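Local coordinates for hypothetical protein Atu0741 (Agrobacterium tumefaciens str. C58, PDB 1ZHV) that is of unknown function but is built from two domains of the ACT clan, whose members often bind amino acids or other small regulatory ligands, at residues I4-L9 with L80-P85; N89-F94 with A115-N120. All blocks are in the same frame, centred on the assembly; numbering follows the deposited sequence.

Contact 1 (I4-L9 with L80-P85); sequences IKLKIL and LSVISP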
loop_
_atom_site.group_PDB
_atom_site.type_symbol
_atom_site.label_atom_id
_atom_site.label_comp_id
_atom_site.label_asym_id
_atom_site.label_seq_id
_atom_site.Cartn_x
_atom_site.Cartn_y
_atom_site.Cartn_z
ATOM N N ILE A 4 1.572 -9.304 13.125
ATOM C CA ILE A 4 0.496 -8.769 12.306
ATOM C C ILE A 4 0.142 -9.671 11.136
ATOM O O ILE A 4 1.004 -10.336 10.563
ATOM C CB ILE A 4 0.880 -7.376 11.759
ATOM C CG1 ILE A 4 1.192 -6.432 12.923
ATOM C CG2 ILE A 4 -0.248 -6.806 10.903
ATOM C CD1 ILE A 4 0.038 -6.255 13.898
ATOM N N LYS A 5 -1.140 -9.691 10.798
ATOM C CA LYS A 5 -1.631 -10.474 9.676
ATOM C C LYS A 5 -1.762 -9.503 8.506
ATOM O O LYS A 5 -2.446 -8.484 8.615
ATOM C CB LYS A 5 -2.996 -11.077 10.019
ATOM C CG LYS A 5 -2.959 -12.064 11.180
ATOM C CD LYS A 5 -4.295 -12.117 11.911
ATOM C CE LYS A 5 -4.554 -10.809 12.655
ATOM N NZ LYS A 5 -5.851 -10.798 13.387
ATOM N N LEU A 6 -1.082 -9.799 7.403
ATOM C CA LEU A 6 -1.146 -8.937 6.228
ATOM C C LEU A 6 -1.778 -9.668 5.057
ATOM O O LEU A 6 -1.382 -10.783 4.715
ATOM C CB LEU A 6 0.247 -8.441 5.829
ATOM C CG LEU A 6 0.966 -7.548 6.845
ATOM C CD1 LEU A 6 1.735 -8.416 7.830
ATOM C CD2 LEU A 6 1.917 -6.610 6.113
ATOM N N LYS A 7 -2.754 -9.024 4.432
ATOM C CA LYS A 7 -3.462 -9.614 3.306
ATOM C C LYS A 7 -3.119 -8.877 2.022
ATOM O O LYS A 7 -3.346 -7.674 1.903
ATOM C CB LYS A 7 -4.967 -9.541 3.565
ATOM C CG LYS A 7 -5.833 -10.112 2.466
ATOM C CD LYS A 7 -7.305 -9.926 2.789
ATOM C CE LYS A 7 -8.181 -10.544 1.711
ATOM N NZ LYS A 7 -9.631 -10.359 2.003
ATOM N N ILE A 8 -2.578 -9.601 1.052
ATOM C CA ILE A 8 -2.217 -8.967 -0.201
ATOM C C ILE A 8 -3.471 -8.648 -1.007
ATOM O O ILE A 8 -4.485 -9.345 -0.904
ATOM C CB ILE A 8 -1.275 -9.887 -1.026
ATOM C CG1 ILE A 8 -0.557 -9.074 -2.104
ATOM C CG2 ILE A 8 -2.077 -11.010 -1.683
ATOM C CD1 ILE A 8 0.539 -9.841 -2.815
ATOM N N LEU A 9 -3.414 -7.560 -1.768
ATOM C CA LEU A 9 -4.518 -7.178 -2.639
ATOM C C LEU A 9 -4.097 -7.505 -4.064
ATOM O O LEU A 9 -2.908 -7.484 -4.395
ATOM C CB LEU A 9 -4.831 -5.674 -2.544
ATOM C CG LEU A 9 -5.588 -5.127 -1.333
ATOM C CD1 LEU A 9 -4.744 -5.280 -0.074
ATOM C CD2 LEU A 9 -5.909 -3.655 -1.573
ATOM N N LEU A 80 5.082 0.119 13.144
ATOM C CA LEU A 80 6.513 -0.035 13.365
ATOM C C LEU A 80 6.965 -1.486 13.197
ATOM O O LEU A 80 7.965 -1.758 12.530
ATOM C CB LEU A 80 6.884 0.454 14.771
ATOM C CG LEU A 80 8.332 0.230 15.224
ATOM C CD1 LEU A 80 9.281 1.073 14.391
ATOM C CD2 LEU A 80 8.458 0.596 16.699
ATOM N N SER A 81 6.217 -2.411 13.793
ATOM C CA SER A 81 6.566 -3.828 13.741
ATOM C C SER A 81 6.641 -4.357 12.316
ATOM O O SER A 81 7.398 -5.287 12.027
ATOM C CB SER A 81 5.552 -4.664 14.538
ATOM O OG SER A 81 4.338 -4.840 13.826
ATOM N N VAL A 82 5.868 -3.753 11.422
ATOM C CA VAL A 82 5.848 -4.185 10.035
ATOM C C VAL A 82 6.897 -3.485 9.172
ATOM O O VAL A 82 7.624 -4.135 8.429
ATOM C CB VAL A 82 4.436 -3.982 9.419
ATOM C CG1 VAL A 82 4.471 -4.217 7.918
ATOM C CG2 VAL A 82 3.461 -4.954 10.060
ATOM N N ILE A 83 7.005 -2.165 9.285
ATOM C CA ILE A 83 7.975 -1.462 8.453
ATOM C C ILE A 83 9.429 -1.564 8.901
ATOM O O ILE A 83 10.336 -1.405 8.085
ATOM C CB ILE A 83 7.603 0.030 8.275
ATOM C CG1 ILE A 83 7.725 0.779 9.600
ATOM C CG2 ILE A 83 6.186 0.140 7.709
ATOM C CD1 ILE A 83 7.702 2.290 9.437
ATOM N N SER A 84 9.671 -1.850 10.178
ATOM C CA SER A 84 11.053 -1.949 10.651
ATOM C C SER A 84 11.874 -2.978 9.866
ATOM O O SER A 84 12.964 -2.669 9.379
ATOM C CB SER A 84 11.090 -2.292 12.141
ATOM O OG SER A 84 12.430 -2.309 12.612
ATOM N N PRO A 85 11.369 -4.217 9.733
ATOM C CA PRO A 85 12.149 -5.209 8.980
ATOM C C PRO A 85 12.320 -4.879 7.500
ATOM O O PRO A 85 13.263 -5.341 6.857
ATOM C CB PRO A 85 11.384 -6.513 9.213
ATOM C CG PRO A 85 9.989 -6.061 9.531
ATOM C CD PRO A 85 10.198 -4.837 10.375
#
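V82, one turn into helix 78-87, lowers its forked side chain onto I4, just ahead of strand 5-8, and L6 within it, both pointing toward the helix. From CB the side chain forks into two methyls with different partners. CG2 goes to I4, at 3.9 Å from I4 CB and the same distance from I4 CG1, so the methyl rests against the CB-CG1 bond and the two side chains cross at about a right angle. CG1 goes to L6 and meets the tip of that leucine end on, V82 CG1 lying 3.9 Å from L6 CD2. The fork is set by chi1 of 171°, which leaves CG1 opposite the backbone N and CG2 beside that N, giving each methyl its own partner. S81 adds a polar neighbour: its OG lies 3.6 Å from I4 CG1, a van der Waals approach to a methylene. That hydroxyl, turned back by a chi1 of 77°, is hydrogen-bonded to the carbonyl of I78 in the preceding part of the helix, which satisfies it beside the apolar group. F67 of strand 57-67 touches both I4 and V82, continuing the apolar layer between helix and sheet. Polar linkage between the two segments is indirect: H123 bonds through ND1 to I4 N and through NE2 to S81 O. The direct contact therefore depends on dispersion and on the exclusion of water from buried branched side chains, while directional hold comes from the imidazole bridging two backbones.

Contact 2 (N89-F94 with A115-N120); sequences NGIGIF and ADLLAN
L117 points out of helix 111-120 at the loop that follows helix 78-87, and its two methyls are received by N89 and I91. The leucine and the asparagine meet aslant, in two places. L117 CD1 touches the aliphatic root of the asparagine, 3.8 Å from N89 CB. L117 CD2 lies on one face of the amide, nearly over the nitrogen and well off the carbon: it is 3.8 Å from N89 ND2 and 4.1 Å from N89 CG. A methyl over an amide face leaves the N-H groups at its edge available, and ND2 spends one on the carbonyl of P85, near the end of the preceding helix. This bond probably holds the amide in the rotation that presents its face to L117. I91 comes from another direction, end on. Its chain is stretched out, with CD1 opposite CA (chi2 -174°), and the meeting rests on I91 CG1, which stands 4.0 Å from L117 CD1. The closer approach modelled between the two terminal methyls is too short to be reliable. I91 is buried, and also touches L86 of helix 78-87 and D110 just ahead of helix 111-120; N89 is exposed. The contact thus packs the connection between helix 78-87 and strand 94-97 against the second helix. From strand 57-67 to strand 124-126 the elements run strand, helix, strand, strand, helix, strand, an order consistent with the βαββαβ ferredoxin-like fold of ACT domains.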
loop_
_atom_site.group_PDB
_atom_site.type_symbol
_atom_site.label_atom_id
_atom_site.label_comp_id
_atom_site.label_asym_id
_atom_site.label_seq_id
_atom_site.Cartn_x
_atom_site.Cartn_y
_atom_site.Cartn_z
ATOM N N ASN A 89 16.102 -3.122 5.799
ATOM C CA ASN A 89 16.677 -4.008 4.794
ATOM C C ASN A 89 16.531 -3.544 3.343
ATOM O O ASN A 89 16.399 -4.354 2.426
ATOM C CB ASN A 89 16.119 -5.424 4.981
ATOM C CG ASN A 89 16.657 -6.091 6.240
ATOM O OD1 ASN A 89 17.860 -6.354 6.352
ATOM N ND2 ASN A 89 15.780 -6.351 7.197
ATOM N N GLY A 90 16.557 -2.229 3.146
ATOM C CA GLY A 90 16.484 -1.664 1.808
ATOM C C GLY A 90 15.174 -1.705 1.044
ATOM O O GLY A 90 15.169 -1.520 -0.175
ATOM N N ILE A 91 14.064 -1.940 1.732
ATOM C CA ILE A 91 12.777 -1.982 1.049
ATOM C C ILE A 91 12.001 -0.693 1.301
ATOM O O ILE A 91 11.694 -0.357 2.441
ATOM C CB ILE A 91 11.927 -3.187 1.519
ATOM C CG1 ILE A 91 12.713 -4.488 1.310
ATOM C CG2 ILE A 91 10.604 -3.225 0.753
ATOM C CD1 ILE A 91 11.923 -5.739 1.593
ATOM N N GLY A 92 11.704 0.035 0.231
ATOM C CA GLY A 92 10.954 1.268 0.372
ATOM C C GLY A 92 9.527 0.953 0.760
ATOM O O GLY A 92 8.949 -0.032 0.288
ATOM N N ILE A 93 8.957 1.782 1.628
ATOM C CA ILE A 93 7.586 1.584 2.084
ATOM C C ILE A 93 6.699 2.803 1.858
ATOM O O ILE A 93 7.167 3.942 1.847
ATOM C CB ILE A 93 7.549 1.204 3.586
ATOM C CG1 ILE A 93 8.162 2.317 4.449
ATOM C CG2 ILE A 93 8.298 -0.094 3.804
ATOM C CD1 ILE A 93 7.162 3.374 4.909
ATOM N N PHE A 94 5.410 2.540 1.678
ATOM C CA PHE A 94 4.415 3.584 1.449
ATOM C C PHE A 94 3.257 3.167 2.347
ATOM O O PHE A 94 2.618 2.146 2.113
ATOM C CB PHE A 94 4.004 3.589 -0.029
ATOM C CG PHE A 94 3.173 4.774 -0.429
ATOM C CD1 PHE A 94 1.818 4.827 -0.115
ATOM C CD2 PHE A 94 3.745 5.839 -1.122
ATOM C CE1 PHE A 94 1.041 5.922 -0.488
ATOM C CE2 PHE A 94 2.974 6.941 -1.498
ATOM C CZ PHE A 94 1.622 6.979 -1.181
ATOM N N ALA A 115 7.928 -10.491 1.555
ATOM C CA ALA A 115 7.292 -11.637 2.191
ATOM C C ALA A 115 8.270 -12.421 3.067
ATOM O O ALA A 115 7.913 -12.833 4.175
ATOM C CB ALA A 115 6.676 -12.547 1.143
ATOM N N ASP A 116 9.504 -12.614 2.594
ATOM C CA ASP A 116 10.496 -13.348 3.379
ATOM C C ASP A 116 10.827 -12.596 4.664
ATOM O O ASP A 116 10.885 -13.189 5.739
ATOM C CB ASP A 116 11.796 -13.568 2.593
ATOM C CG ASP A 116 11.651 -14.590 1.486
ATOM O OD1 ASP A 116 10.761 -15.463 1.585
ATOM O OD2 ASP A 116 12.446 -14.531 0.526
ATOM N N LEU A 117 11.037 -11.289 4.545
ATOM C CA LEU A 117 11.379 -10.468 5.697
ATOM C C LEU A 117 10.261 -10.384 6.723
ATOM O O LEU A 117 10.518 -10.450 7.921
ATOM C CB LEU A 117 11.770 -9.061 5.243
ATOM C CG LEU A 117 13.061 -8.972 4.422
ATOM C CD1 LEU A 117 13.192 -7.576 3.848
ATOM C CD2 LEU A 117 14.268 -9.316 5.289
ATOM N N LEU A 118 9.023 -10.249 6.264
ATOM C CA LEU A 118 7.908 -10.156 7.196
ATOM C C LEU A 118 7.657 -11.481 7.913
ATOM O O LEU A 118 7.345 -11.496 9.103
ATOM C CB LEU A 118 6.643 -9.690 6.474
ATOM C CG LEU A 118 6.728 -8.247 5.967
ATOM C CD1 LEU A 118 5.459 -7.888 5.213
ATOM C CD2 LEU A 118 6.936 -7.302 7.145
ATOM N N ALA A 119 7.797 -12.593 7.202
ATOM C CA ALA A 119 7.592 -13.893 7.834
ATOM C C ALA A 119 8.659 -14.124 8.902
ATOM O O ALA A 119 8.359 -14.562 10.012
ATOM C CB ALA A 119 7.639 -15.003 6.796
ATOM N N ASN A 120 9.911 -13.819 8.574
ATOM C CA ASN A 120 10.991 -14.005 9.537
ATOM C C ASN A 120 10.754 -13.148 10.781
ATOM O O ASN A 120 11.138 -13.525 11.891
ATOM C CB ASN A 120 12.342 -13.658 8.897
ATOM C CG ASN A 120 12.810 -14.719 7.899
ATOM O OD1 ASN A 120 13.844 -14.562 7.243
ATOM N ND2 ASN A 120 12.054 -15.806 7.789
#

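In the fold
Contacts 1 and 2 adjoin, their centres about 8 Å apart, and follow one another along the chain: helix 78-87 reaches the N-terminal strand in contact 1, then its trailing loop meets helix 111-120 in contact 2. The helices join them directly, by packing. V82 O lies 3.5 Å from L118 CD2, and P85 O 3.7 Å from L117 CD1, so L118 packs on contact 1 while L117, the leucine of contact 2, also borders P85 of contact 1. L118 reaches the strand as well, its CD1 being 3.9 Å from L6 CD2. Strand 5-8, inserted between strands 57-67 and 124-126, thus brings an N-terminal segment into the ACT domain sheet beneath both helices.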